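Long-range contact in aminoacyltransferase FemA (PDB 1LRZ), which adds the second and third glycines of the pentaglycine bridge of Staphylococcus aureus peptidoglycan, taking them from glycyl-tRNA: residues Phe23-Glu36 and Tyr225-Leu237. Residues are numbered along the deposited sequence; the frame is centred on the assembly and turned at random.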
ATOM      1  N   PHE A  23      -6.026  -7.648  -3.001  1.00 14.13           N
ATOM      2  CA  PHE A  23      -7.121  -6.721  -3.269  1.00 15.73           C
ATOM      3  C   PHE A  23      -7.734  -6.963  -4.649  1.00 18.29           C
ATOM      4  O   PHE A  23      -8.817  -6.463  -4.934  1.00 15.59           O
ATOM      5  CB  PHE A  23      -6.681  -5.246  -3.125  1.00 16.73           C
ATOM      6  CG  PHE A  23      -5.568  -4.828  -4.059  1.00 19.57           C
ATOM      7  CD1 PHE A  23      -4.240  -4.820  -3.627  1.00 17.45           C
ATOM      8  CD2 PHE A  23      -5.850  -4.433  -5.363  1.00 19.39           C
ATOM      9  CE1 PHE A  23      -3.208  -4.423  -4.480  1.00 20.46           C
ATOM     10  CE2 PHE A  23      -4.822  -4.032  -6.229  1.00 21.05           C
ATOM     11  CZ  PHE A  23      -3.500  -4.028  -5.785  1.00 19.28           C
ATOM     12  N   THR A  24      -7.038  -7.723  -5.498  1.00 16.41           N
ATOM     13  CA  THR A  24      -7.559  -8.066  -6.827  1.00 20.42           C
ATOM     14  C   THR A  24      -8.508  -9.279  -6.746  1.00 18.84           C
ATOM     15  O   THR A  24      -9.195  -9.606  -7.715  1.00 20.81           O
ATOM     16  CB  THR A  24      -6.420  -8.405  -7.822  1.00 19.39           C
ATOM     17  OG1 THR A  24      -5.477  -9.269  -7.175  1.00 21.02           O
ATOM     18  CG2 THR A  24      -5.717  -7.131  -8.297  1.00 19.91           C
ATOM     19  N   GLN A  25      -8.532  -9.955  -5.597  1.00 16.65           N
ATOM     20  CA  GLN A  25      -9.417 -11.112  -5.402  1.00 15.89           C
ATOM     21  C   GLN A  25     -10.635 -10.625  -4.616  1.00 16.99           C
ATOM     22  O   GLN A  25     -10.948 -11.139  -3.538  1.00 17.76           O
ATOM     23  CB  GLN A  25      -8.689 -12.230  -4.631  1.00 13.60           C
ATOM     24  CG  GLN A  25      -7.579 -12.918  -5.452  1.00 13.86           C
ATOM     25  CD  GLN A  25      -8.109 -13.600  -6.723  1.00 20.01           C
ATOM     26  OE1 GLN A  25      -7.519 -13.489  -7.812  1.00 17.95           O
ATOM     27  NE2 GLN A  25      -9.213 -14.314  -6.585  1.00 11.37           N
ATOM     28  N   THR A  26     -11.321  -9.630  -5.175  1.00 18.45           N
ATOM     29  CA  THR A  26     -12.491  -9.022  -4.529  1.00 20.20           C
ATOM     30  C   THR A  26     -13.640  -8.798  -5.512  1.00 20.00           C
ATOM     31  O   THR A  26     -13.458  -8.824  -6.731  1.00 18.72           O
ATOM     32  CB  THR A  26     -12.140  -7.631  -3.949  1.00 20.37           C
ATOM     33  OG1 THR A  26     -11.709  -6.779  -5.020  1.00 19.94           O
ATOM     34  CG2 THR A  26     -11.025  -7.730  -2.916  1.00 20.16           C
ATOM     35  N   VAL A  27     -14.820  -8.545  -4.965  1.00 19.20           N
ATOM     36  CA  VAL A  27     -15.992  -8.295  -5.791  1.00 20.48           C
ATOM     37  C   VAL A  27     -15.796  -6.994  -6.564  1.00 20.83           C
ATOM     38  O   VAL A  27     -16.155  -6.898  -7.744  1.00 21.74           O
ATOM     39  CB  VAL A  27     -17.249  -8.213  -4.914  1.00 22.66           C
ATOM     40  CG1 VAL A  27     -18.443  -7.745  -5.738  1.00 22.03           C
ATOM     41  CG2 VAL A  27     -17.521  -9.576  -4.316  1.00 20.54           C
ATOM     42  N   GLY A  28     -15.206  -5.998  -5.903  1.00 19.00           N
ATOM     43  CA  GLY A  28     -14.960  -4.731  -6.568  1.00 18.98           C
ATOM     44  C   GLY A  28     -14.045  -4.892  -7.777  1.00 19.91           C
ATOM     45  O   GLY A  28     -14.249  -4.247  -8.807  1.00 21.30           O
ATOM     46  N   HIS A  29     -13.030  -5.749  -7.674  1.00 19.37           N
ATOM     47  CA  HIS A  29     -12.127  -5.940  -8.811  1.00 19.69           C
ATOM     48  C   HIS A  29     -12.862  -6.713  -9.908  1.00 19.43           C
ATOM     49  O   HIS A  29     -12.651  -6.461 -11.096  1.00 19.77           O
ATOM     50  CB  HIS A  29     -10.858  -6.690  -8.393  1.00 21.47           C
ATOM     51  CG  HIS A  29      -9.767  -6.637  -9.416  1.00 25.98           C
ATOM     52  ND1 HIS A  29      -9.369  -7.737 -10.148  1.00 27.73           N
ATOM     53  CD2 HIS A  29      -8.985  -5.612  -9.829  1.00 22.43           C
ATOM     54  CE1 HIS A  29      -8.388  -7.393 -10.961  1.00 24.18           C
ATOM     55  NE2 HIS A  29      -8.136  -6.108 -10.788  1.00 25.55           N
ATOM     56  N   TYR A  30     -13.730  -7.637  -9.494  1.00 18.71           N
ATOM     57  CA  TYR A  30     -14.536  -8.437 -10.419  1.00 22.14           C
ATOM     58  C   TYR A  30     -15.401  -7.507 -11.265  1.00 23.03           C
ATOM     59  O   TYR A  30     -15.454  -7.626 -12.494  1.00 22.51           O
ATOM     60  CB  TYR A  30     -15.448  -9.386  -9.636  1.00 24.34           C
ATOM     61  CG  TYR A  30     -16.495 -10.110 -10.467  1.00 24.51           C
ATOM     62  CD1 TYR A  30     -16.125 -11.026 -11.449  1.00 26.27           C
ATOM     63  CD2 TYR A  30     -17.858  -9.913 -10.229  1.00 28.71           C
ATOM     64  CE1 TYR A  30     -17.080 -11.739 -12.177  1.00 27.89           C
ATOM     65  CE2 TYR A  30     -18.831 -10.625 -10.951  1.00 29.58           C
ATOM     66  CZ  TYR A  30     -18.431 -11.537 -11.922  1.00 30.55           C
ATOM     67  OH  TYR A  30     -19.375 -12.254 -12.628  1.00 30.88           O
ATOM     68  N   GLU A  31     -16.081  -6.580 -10.590  1.00 23.93           N
ATOM     69  CA  GLU A  31     -16.950  -5.629 -11.269  1.00 24.87           C
ATOM     70  C   GLU A  31     -16.142  -4.677 -12.142  1.00 24.20           C
ATOM     71  O   GLU A  31     -16.590  -4.277 -13.218  1.00 24.37           O
ATOM     72  CB  GLU A  31     -17.785  -4.866 -10.244  1.00 23.33           C
ATOM     73  CG  GLU A  31     -18.623  -5.797  -9.390  1.00 31.01           C
ATOM     74  CD  GLU A  31     -19.663  -5.074  -8.566  1.00 35.88           C
ATOM     75  OE1 GLU A  31     -19.502  -3.856  -8.348  1.00 41.88           O
ATOM     76  OE2 GLU A  31     -20.636  -5.724  -8.121  1.00 34.14           O
ATOM     77  N   LEU A  32     -14.943  -4.329 -11.684  1.00 24.73           N
ATOM     78  CA  LEU A  32     -14.070  -3.451 -12.449  1.00 25.55           C
ATOM     79  C   LEU A  32     -13.707  -4.113 -13.784  1.00 27.45           C
ATOM     80  O   LEU A  32     -13.890  -3.526 -14.851  1.00 26.85           O
ATOM     81  CB  LEU A  32     -12.783  -3.160 -11.674  1.00 24.74           C
ATOM     82  CG  LEU A  32     -11.720  -2.409 -12.480  1.00 25.66           C
ATOM     83  CD1 LEU A  32     -12.296  -1.107 -13.001  1.00 29.44           C
ATOM     84  CD2 LEU A  32     -10.517  -2.128 -11.605  1.00 32.09           C
ATOM     85  N   LYS A  33     -13.189  -5.336 -13.719  1.00 25.49           N
ATOM     86  CA  LYS A  33     -12.802  -6.054 -14.926  1.00 27.03           C
ATOM     87  C   LYS A  33     -13.981  -6.250 -15.879  1.00 27.21           C
ATOM     88  O   LYS A  33     -13.827  -6.121 -17.096  1.00 29.67           O
ATOM     89  CB  LYS A  33     -12.176  -7.401 -14.550  1.00 27.37           C
ATOM     90  CG  LYS A  33     -10.795  -7.282 -13.918  1.00 28.25           C
ATOM     91  CD  LYS A  33      -9.815  -6.698 -14.921  1.00 34.00           C
ATOM     92  CE  LYS A  33      -8.383  -6.750 -14.422  1.00 37.49           C
ATOM     93  NZ  LYS A  33      -7.439  -6.247 -15.468  1.00 41.51           N
ATOM     94  N   LEU A  34     -15.154  -6.560 -15.330  1.00 26.44           N
ATOM     95  CA  LEU A  34     -16.347  -6.741 -16.149  1.00 28.08           C
ATOM     96  C   LEU A  34     -16.651  -5.422 -16.853  1.00 30.47           C
ATOM     97  O   LEU A  34     -16.931  -5.396 -18.048  1.00 28.46           O
ATOM     98  CB  LEU A  34     -17.552  -7.144 -15.290  1.00 28.46           C
ATOM     99  CG  LEU A  34     -17.630  -8.609 -14.848  1.00 31.96           C
ATOM    100  CD1 LEU A  34     -18.871  -8.828 -13.992  1.00 30.37           C
ATOM    101  CD2 LEU A  34     -17.659  -9.514 -16.084  1.00 33.46           C
ATOM    102  N   ALA A  35     -16.581  -4.332 -16.095  1.00 30.66           N
ATOM    103  CA  ALA A  35     -16.846  -3.009 -16.633  1.00 34.11           C
ATOM    104  C   ALA A  35     -15.861  -2.660 -17.746  1.00 33.83           C
ATOM    105  O   ALA A  35     -16.232  -2.015 -18.722  1.00 35.40           O
ATOM    106  CB  ALA A  35     -16.772  -1.969 -15.522  1.00 33.65           C
ATOM    107  N   GLU A  36     -14.610  -3.083 -17.606  1.00 32.48           N
ATOM    108  CA  GLU A  36     -13.619  -2.788 -18.626  1.00 33.24           C
ATOM    109  C   GLU A  36     -13.719  -3.764 -19.796  1.00 33.02           C
ATOM    110  O   GLU A  36     -12.887  -3.746 -20.695  1.00 34.44           O
ATOM    111  CB  GLU A  36     -12.209  -2.795 -18.033  1.00 32.76           C
ATOM    112  CG  GLU A  36     -12.021  -1.742 -16.940  1.00 37.72           C
ATOM    113  CD  GLU A  36     -10.586  -1.633 -16.441  1.00 41.18           C
ATOM    114  OE1 GLU A  36      -9.889  -2.670 -16.387  1.00 42.93           O
ATOM    115  OE2 GLU A  36     -10.158  -0.510 -16.085  1.00 44.09           O
ATOM    116  N   TYR A 225      -6.918   4.971 -12.064  1.00 30.93           N
ATOM    117  CA  TYR A 225      -7.303   5.439 -10.741  1.00 32.03           C
ATOM    118  C   TYR A 225      -8.786   5.741 -10.627  1.00 32.40           C
ATOM    119  O   TYR A 225      -9.428   5.395  -9.631  1.00 30.04           O
ATOM    120  CB  TYR A 225      -6.488   6.674 -10.359  1.00 32.03           C
ATOM    121  CG  TYR A 225      -5.022   6.377 -10.177  1.00 36.15           C
ATOM    122  CD1 TYR A 225      -4.083   6.815 -11.109  1.00 36.27           C
ATOM    123  CD2 TYR A 225      -4.572   5.629  -9.087  1.00 34.36           C
ATOM    124  CE1 TYR A 225      -2.737   6.519 -10.965  1.00 36.53           C
ATOM    125  CE2 TYR A 225      -3.226   5.323  -8.932  1.00 35.97           C
ATOM    126  CZ  TYR A 225      -2.310   5.772  -9.876  1.00 39.10           C
ATOM    127  OH  TYR A 225      -0.967   5.484  -9.734  1.00 38.60           O
ATOM    128  N   TYR A 226      -9.339   6.382 -11.647  1.00 31.76           N
ATOM    129  CA  TYR A 226     -10.752   6.702 -11.610  1.00 32.33           C
ATOM    130  C   TYR A 226     -11.588   5.426 -11.450  1.00 28.09           C
ATOM    131  O   TYR A 226     -12.497   5.367 -10.613  1.00 24.67           O
ATOM    132  CB  TYR A 226     -11.157   7.442 -12.887  1.00 37.17           C
ATOM    133  CG  TYR A 226     -12.647   7.675 -12.998  1.00 45.90           C
ATOM    134  CD1 TYR A 226     -13.256   8.745 -12.350  1.00 50.85           C
ATOM    135  CD2 TYR A 226     -13.453   6.806 -13.737  1.00 49.89           C
ATOM    136  CE1 TYR A 226     -14.637   8.947 -12.436  1.00 53.40           C
ATOM    137  CE2 TYR A 226     -14.831   6.998 -13.827  1.00 52.82           C
ATOM    138  CZ  TYR A 226     -15.417   8.070 -13.173  1.00 54.99           C
ATOM    139  OH  TYR A 226     -16.781   8.262 -13.244  1.00 58.07           O
ATOM    140  N   ASN A 227     -11.276   4.398 -12.238  1.00 25.80           N
ATOM    141  CA  ASN A 227     -12.049   3.161 -12.158  1.00 26.77           C
ATOM    142  C   ASN A 227     -11.933   2.462 -10.809  1.00 24.87           C
ATOM    143  O   ASN A 227     -12.897   1.856 -10.346  1.00 23.27           O
ATOM    144  CB  ASN A 227     -11.666   2.191 -13.284  1.00 30.31           C
ATOM    145  CG  ASN A 227     -12.183   2.647 -14.646  1.00 35.82           C
ATOM    146  OD1 ASN A 227     -13.185   3.366 -14.730  1.00 37.00           O
ATOM    147  ND2 ASN A 227     -11.514   2.218 -15.715  1.00 33.90           N
ATOM    148  N   ARG A 228     -10.765   2.549 -10.177  1.00 24.45           N
ATOM    149  CA  ARG A 228     -10.573   1.917  -8.872  1.00 26.47           C
ATOM    150  C   ARG A 228     -11.478   2.626  -7.860  1.00 25.03           C
ATOM    151  O   ARG A 228     -12.153   1.986  -7.057  1.00 23.40           O
ATOM    152  CB  ARG A 228      -9.106   2.014  -8.436  1.00 27.05           C
ATOM    153  CG  ARG A 228      -8.114   1.371  -9.400  1.00 32.34           C
ATOM    154  CD  ARG A 228      -8.389  -0.096  -9.531  1.00 35.74           C
ATOM    155  NE  ARG A 228      -7.466  -0.791 -10.427  1.00 40.12           N
ATOM    156  CZ  ARG A 228      -7.391  -0.602 -11.741  1.00 41.64           C
ATOM    157  NH1 ARG A 228      -8.172   0.281 -12.356  1.00 40.97           N
ATOM    158  NH2 ARG A 228      -6.564  -1.347 -12.455  1.00 44.09           N
ATOM    159  N   LEU A 229     -11.491   3.953  -7.897  1.00 22.70           N
ATOM    160  CA  LEU A 229     -12.352   4.707  -6.993  1.00 23.48           C
ATOM    161  C   LEU A 229     -13.798   4.279  -7.173  1.00 24.44           C
ATOM    162  O   LEU A 229     -14.497   3.983  -6.206  1.00 20.59           O
ATOM    163  CB  LEU A 229     -12.261   6.207  -7.276  1.00 23.80           C
ATOM    164  CG  LEU A 229     -11.085   6.987  -6.695  1.00 27.19           C
ATOM    165  CD1 LEU A 229     -11.295   8.491  -6.975  1.00 28.01           C
ATOM    166  CD2 LEU A 229     -11.010   6.753  -5.191  1.00 24.89           C
ATOM    167  N   LYS A 230     -14.235   4.240  -8.427  1.00 26.01           N
ATOM    168  CA  LYS A 230     -15.608   3.877  -8.756  1.00 27.78           C
ATOM    169  C   LYS A 230     -16.037   2.463  -8.354  1.00 26.70           C
ATOM    170  O   LYS A 230     -17.090   2.290  -7.744  1.00 26.76           O
ATOM    171  CB  LYS A 230     -15.836   4.068 -10.254  1.00 28.89           C
ATOM    172  CG  LYS A 230     -17.250   3.805 -10.719  1.00 35.19           C
ATOM    173  CD  LYS A 230     -17.332   3.954 -12.229  1.00 38.87           C
ATOM    174  CE  LYS A 230     -18.752   3.779 -12.746  1.00 44.30           C
ATOM    175  NZ  LYS A 230     -18.774   3.783 -14.244  1.00 46.38           N
ATOM    176  N   TYR A 231     -15.230   1.457  -8.686  1.00 25.13           N
ATOM    177  CA  TYR A 231     -15.606   0.081  -8.377  1.00 22.44           C
ATOM    178  C   TYR A 231     -15.161  -0.499  -7.039  1.00 22.32           C
ATOM    179  O   TYR A 231     -15.804  -1.412  -6.526  1.00 22.24           O
ATOM    180  CB  TYR A 231     -15.178  -0.842  -9.520  1.00 23.61           C
ATOM    181  CG  TYR A 231     -15.830  -0.471 -10.841  1.00 27.97           C
ATOM    182  CD1 TYR A 231     -15.179   0.368 -11.747  1.00 27.44           C
ATOM    183  CD2 TYR A 231     -17.128  -0.893 -11.150  1.00 30.39           C
ATOM    184  CE1 TYR A 231     -15.799   0.786 -12.923  1.00 31.17           C
ATOM    185  CE2 TYR A 231     -17.766  -0.475 -12.331  1.00 31.12           C
ATOM    186  CZ  TYR A 231     -17.089   0.369 -13.207  1.00 32.36           C
ATOM    187  OH  TYR A 231     -17.704   0.835 -14.348  1.00 35.49           O
ATOM    188  N   TYR A 232     -14.078   0.015  -6.464  1.00 19.96           N
ATOM    189  CA  TYR A 232     -13.615  -0.495  -5.177  1.00 19.43           C
ATOM    190  C   TYR A 232     -14.402   0.167  -4.049  1.00 19.44           C
ATOM    191  O   TYR A 232     -14.496  -0.371  -2.951  1.00 20.05           O
ATOM    192  CB  TYR A 232     -12.119  -0.220  -4.997  1.00 19.72           C
ATOM    193  CG  TYR A 232     -11.191  -1.130  -5.790  1.00 24.12           C
ATOM    194  CD1 TYR A 232     -11.677  -1.980  -6.790  1.00 24.29           C
ATOM    195  CD2 TYR A 232      -9.816  -1.119  -5.549  1.00 27.23           C
ATOM    196  CE1 TYR A 232     -10.809  -2.800  -7.529  1.00 23.47           C
ATOM    197  CE2 TYR A 232      -8.947  -1.927  -6.277  1.00 28.28           C
ATOM    198  CZ  TYR A 232      -9.448  -2.764  -7.264  1.00 28.33           C
ATOM    199  OH  TYR A 232      -8.576  -3.549  -7.975  1.00 26.43           O
ATOM    200  N   LYS A 233     -14.944   1.350  -4.327  1.00 22.26           N
ATOM    201  CA  LYS A 233     -15.749   2.099  -3.365  1.00 21.96           C
ATOM    202  C   LYS A 233     -15.092   2.334  -2.009  1.00 20.64           C
ATOM    203  O   LYS A 233     -14.155   3.128  -1.912  1.00 23.17           O
ATOM    204  CB  LYS A 233     -17.114   1.418  -3.200  1.00 22.77           C
ATOM    205  CG  LYS A 233     -17.931   1.442  -4.502  1.00 28.29           C
ATOM    206  CD  LYS A 233     -19.126   0.504  -4.473  1.00 30.46           C
ATOM    207  CE  LYS A 233     -19.738   0.376  -5.863  1.00 33.80           C
ATOM    208  NZ  LYS A 233     -20.718  -0.749  -5.920  1.00 37.78           N
ATOM    209  N   ASP A 234     -15.562   1.667  -0.962  1.00 20.89           N
ATOM    210  CA  ASP A 234     -14.972   1.890   0.352  1.00 21.06           C
ATOM    211  C   ASP A 234     -13.675   1.129   0.578  1.00 20.90           C
ATOM    212  O   ASP A 234     -13.066   1.247   1.642  1.00 23.30           O
ATOM    213  CB  ASP A 234     -15.946   1.527   1.462  1.00 23.72           C
ATOM    214  CG  ASP A 234     -16.388   0.088   1.388  1.00 25.80           C
ATOM    215  OD1 ASP A 234     -16.724  -0.479   2.445  1.00 28.01           O
ATOM    216  OD2 ASP A 234     -16.408  -0.463   0.274  1.00 27.60           O
ATOM    217  N   ARG A 235     -13.250   0.351  -0.410  1.00 17.54           N
ATOM    218  CA  ARG A 235     -12.009  -0.395  -0.267  1.00 17.51           C
ATOM    219  C   ARG A 235     -10.822   0.344  -0.864  1.00 18.42           C
ATOM    220  O   ARG A 235      -9.755  -0.227  -1.098  1.00 17.28           O
ATOM    221  CB  ARG A 235     -12.176  -1.793  -0.843  1.00 19.20           C
ATOM    222  CG  ARG A 235     -13.324  -2.489  -0.122  1.00 21.86           C
ATOM    223  CD  ARG A 235     -13.125  -3.949  -0.013  1.00 30.36           C
ATOM    224  NE  ARG A 235     -14.205  -4.584   0.735  1.00 29.79           N
ATOM    225  CZ  ARG A 235     -14.213  -5.876   1.032  1.00 31.56           C
ATOM    226  NH1 ARG A 235     -15.228  -6.405   1.711  1.00 28.99           N
ATOM    227  NH2 ARG A 235     -13.190  -6.634   0.653  1.00 23.36           N
ATOM    228  N   VAL A 236     -11.026   1.632  -1.115  1.00 17.73           N
ATOM    229  CA  VAL A 236      -9.959   2.488  -1.607  1.00 16.54           C
ATOM    230  C   VAL A 236     -10.092   3.853  -0.932  1.00 18.57           C
ATOM    231  O   VAL A 236     -11.194   4.351  -0.739  1.00 16.66           O
ATOM    232  CB  VAL A 236      -9.999   2.644  -3.157  1.00 19.63           C
ATOM    233  CG1 VAL A 236     -11.362   3.153  -3.613  1.00 22.25           C
ATOM    234  CG2 VAL A 236      -8.904   3.603  -3.603  1.00 24.45           C
ATOM    235  N   LEU A 237      -8.963   4.444  -0.552  1.00 18.54           N
ATOM    236  CA  LEU A 237      -8.956   5.756   0.078  1.00 16.78           C
ATOM    237  C   LEU A 237      -7.784   6.518  -0.516  1.00 17.41           C
ATOM    238  O   LEU A 237      -6.748   5.921  -0.836  1.00 12.83           O
ATOM    239  CB  LEU A 237      -8.798   5.637   1.603  1.00 19.81           C
ATOM    240  CG  LEU A 237     -10.038   5.204   2.394  1.00 19.41           C
ATOM    241  CD1 LEU A 237      -9.680   5.050   3.875  1.00 21.65           C
ATOM    242  CD2 LEU A 237     -11.147   6.247   2.199  1.00 18.74           C
TER
HETATM  243  O   HOH W   1     -18.185  -2.105  -7.354  1.00 35.37           O
HETATM  244  O   HOH W   2     -19.782  -3.609  -5.283  1.00 47.11           O
HETATM  245  O   HOH W   3      -7.542  -0.391 -15.429  1.00 46.05           O
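L32 sets its CA over one face of the Y231 ring, a CH-pi contact with CA 4.2 Å from the ring centroid, and sends its two methyls to different neighbours. With CG anti to the backbone N (chi1 172°), CD1 drops against N227 CB, 3.4 Å away, and beside Y231 CD1, while CD2 sits 3.2 Å above the plane of the R228 guanidinium, toward its rim. Y232 closes the hole that takes this leucine. Y231 returns the fit: its ring lies among G28, E31, L32 and A35, with the methyl of A35 close to the phenol end, and K230 CG lies over the rim of the opposite face. G28, lacking a side chain, lets the backbones close in, its CA 3.4 Å from Y231 O. The Y232 ring reaches past G28 to the H29 backbone and on to the F23 ring; F319 meets both the F23 and Y232 rings.

Polar groups line the borders. N227 ND2 gives E36 OE2 a bent bond of 3.1 Å (136° at the hydrogen); it reaches the anti lone pair of OE2, which lies out of the N227 amide plane. Water 3 links the same OE2 to R228 NH1. Beyond the end of helix 222-232, K233 NZ stays 4.1 Å from E31 OE1, and water 2 bridges them. T26 N-caps helix 27-35 by accepting from H29 N, and R235 nearby is salt-bridged to D16.

Helix 27-35, packed on strands of the seven-stranded sheet, thus meets helix 222-232, which leads into the nine-stranded sheet, by knobs-into-holes packing, the N-to-C directions of 27-35 and 225-232 being 127° apart, within the FemABX fold.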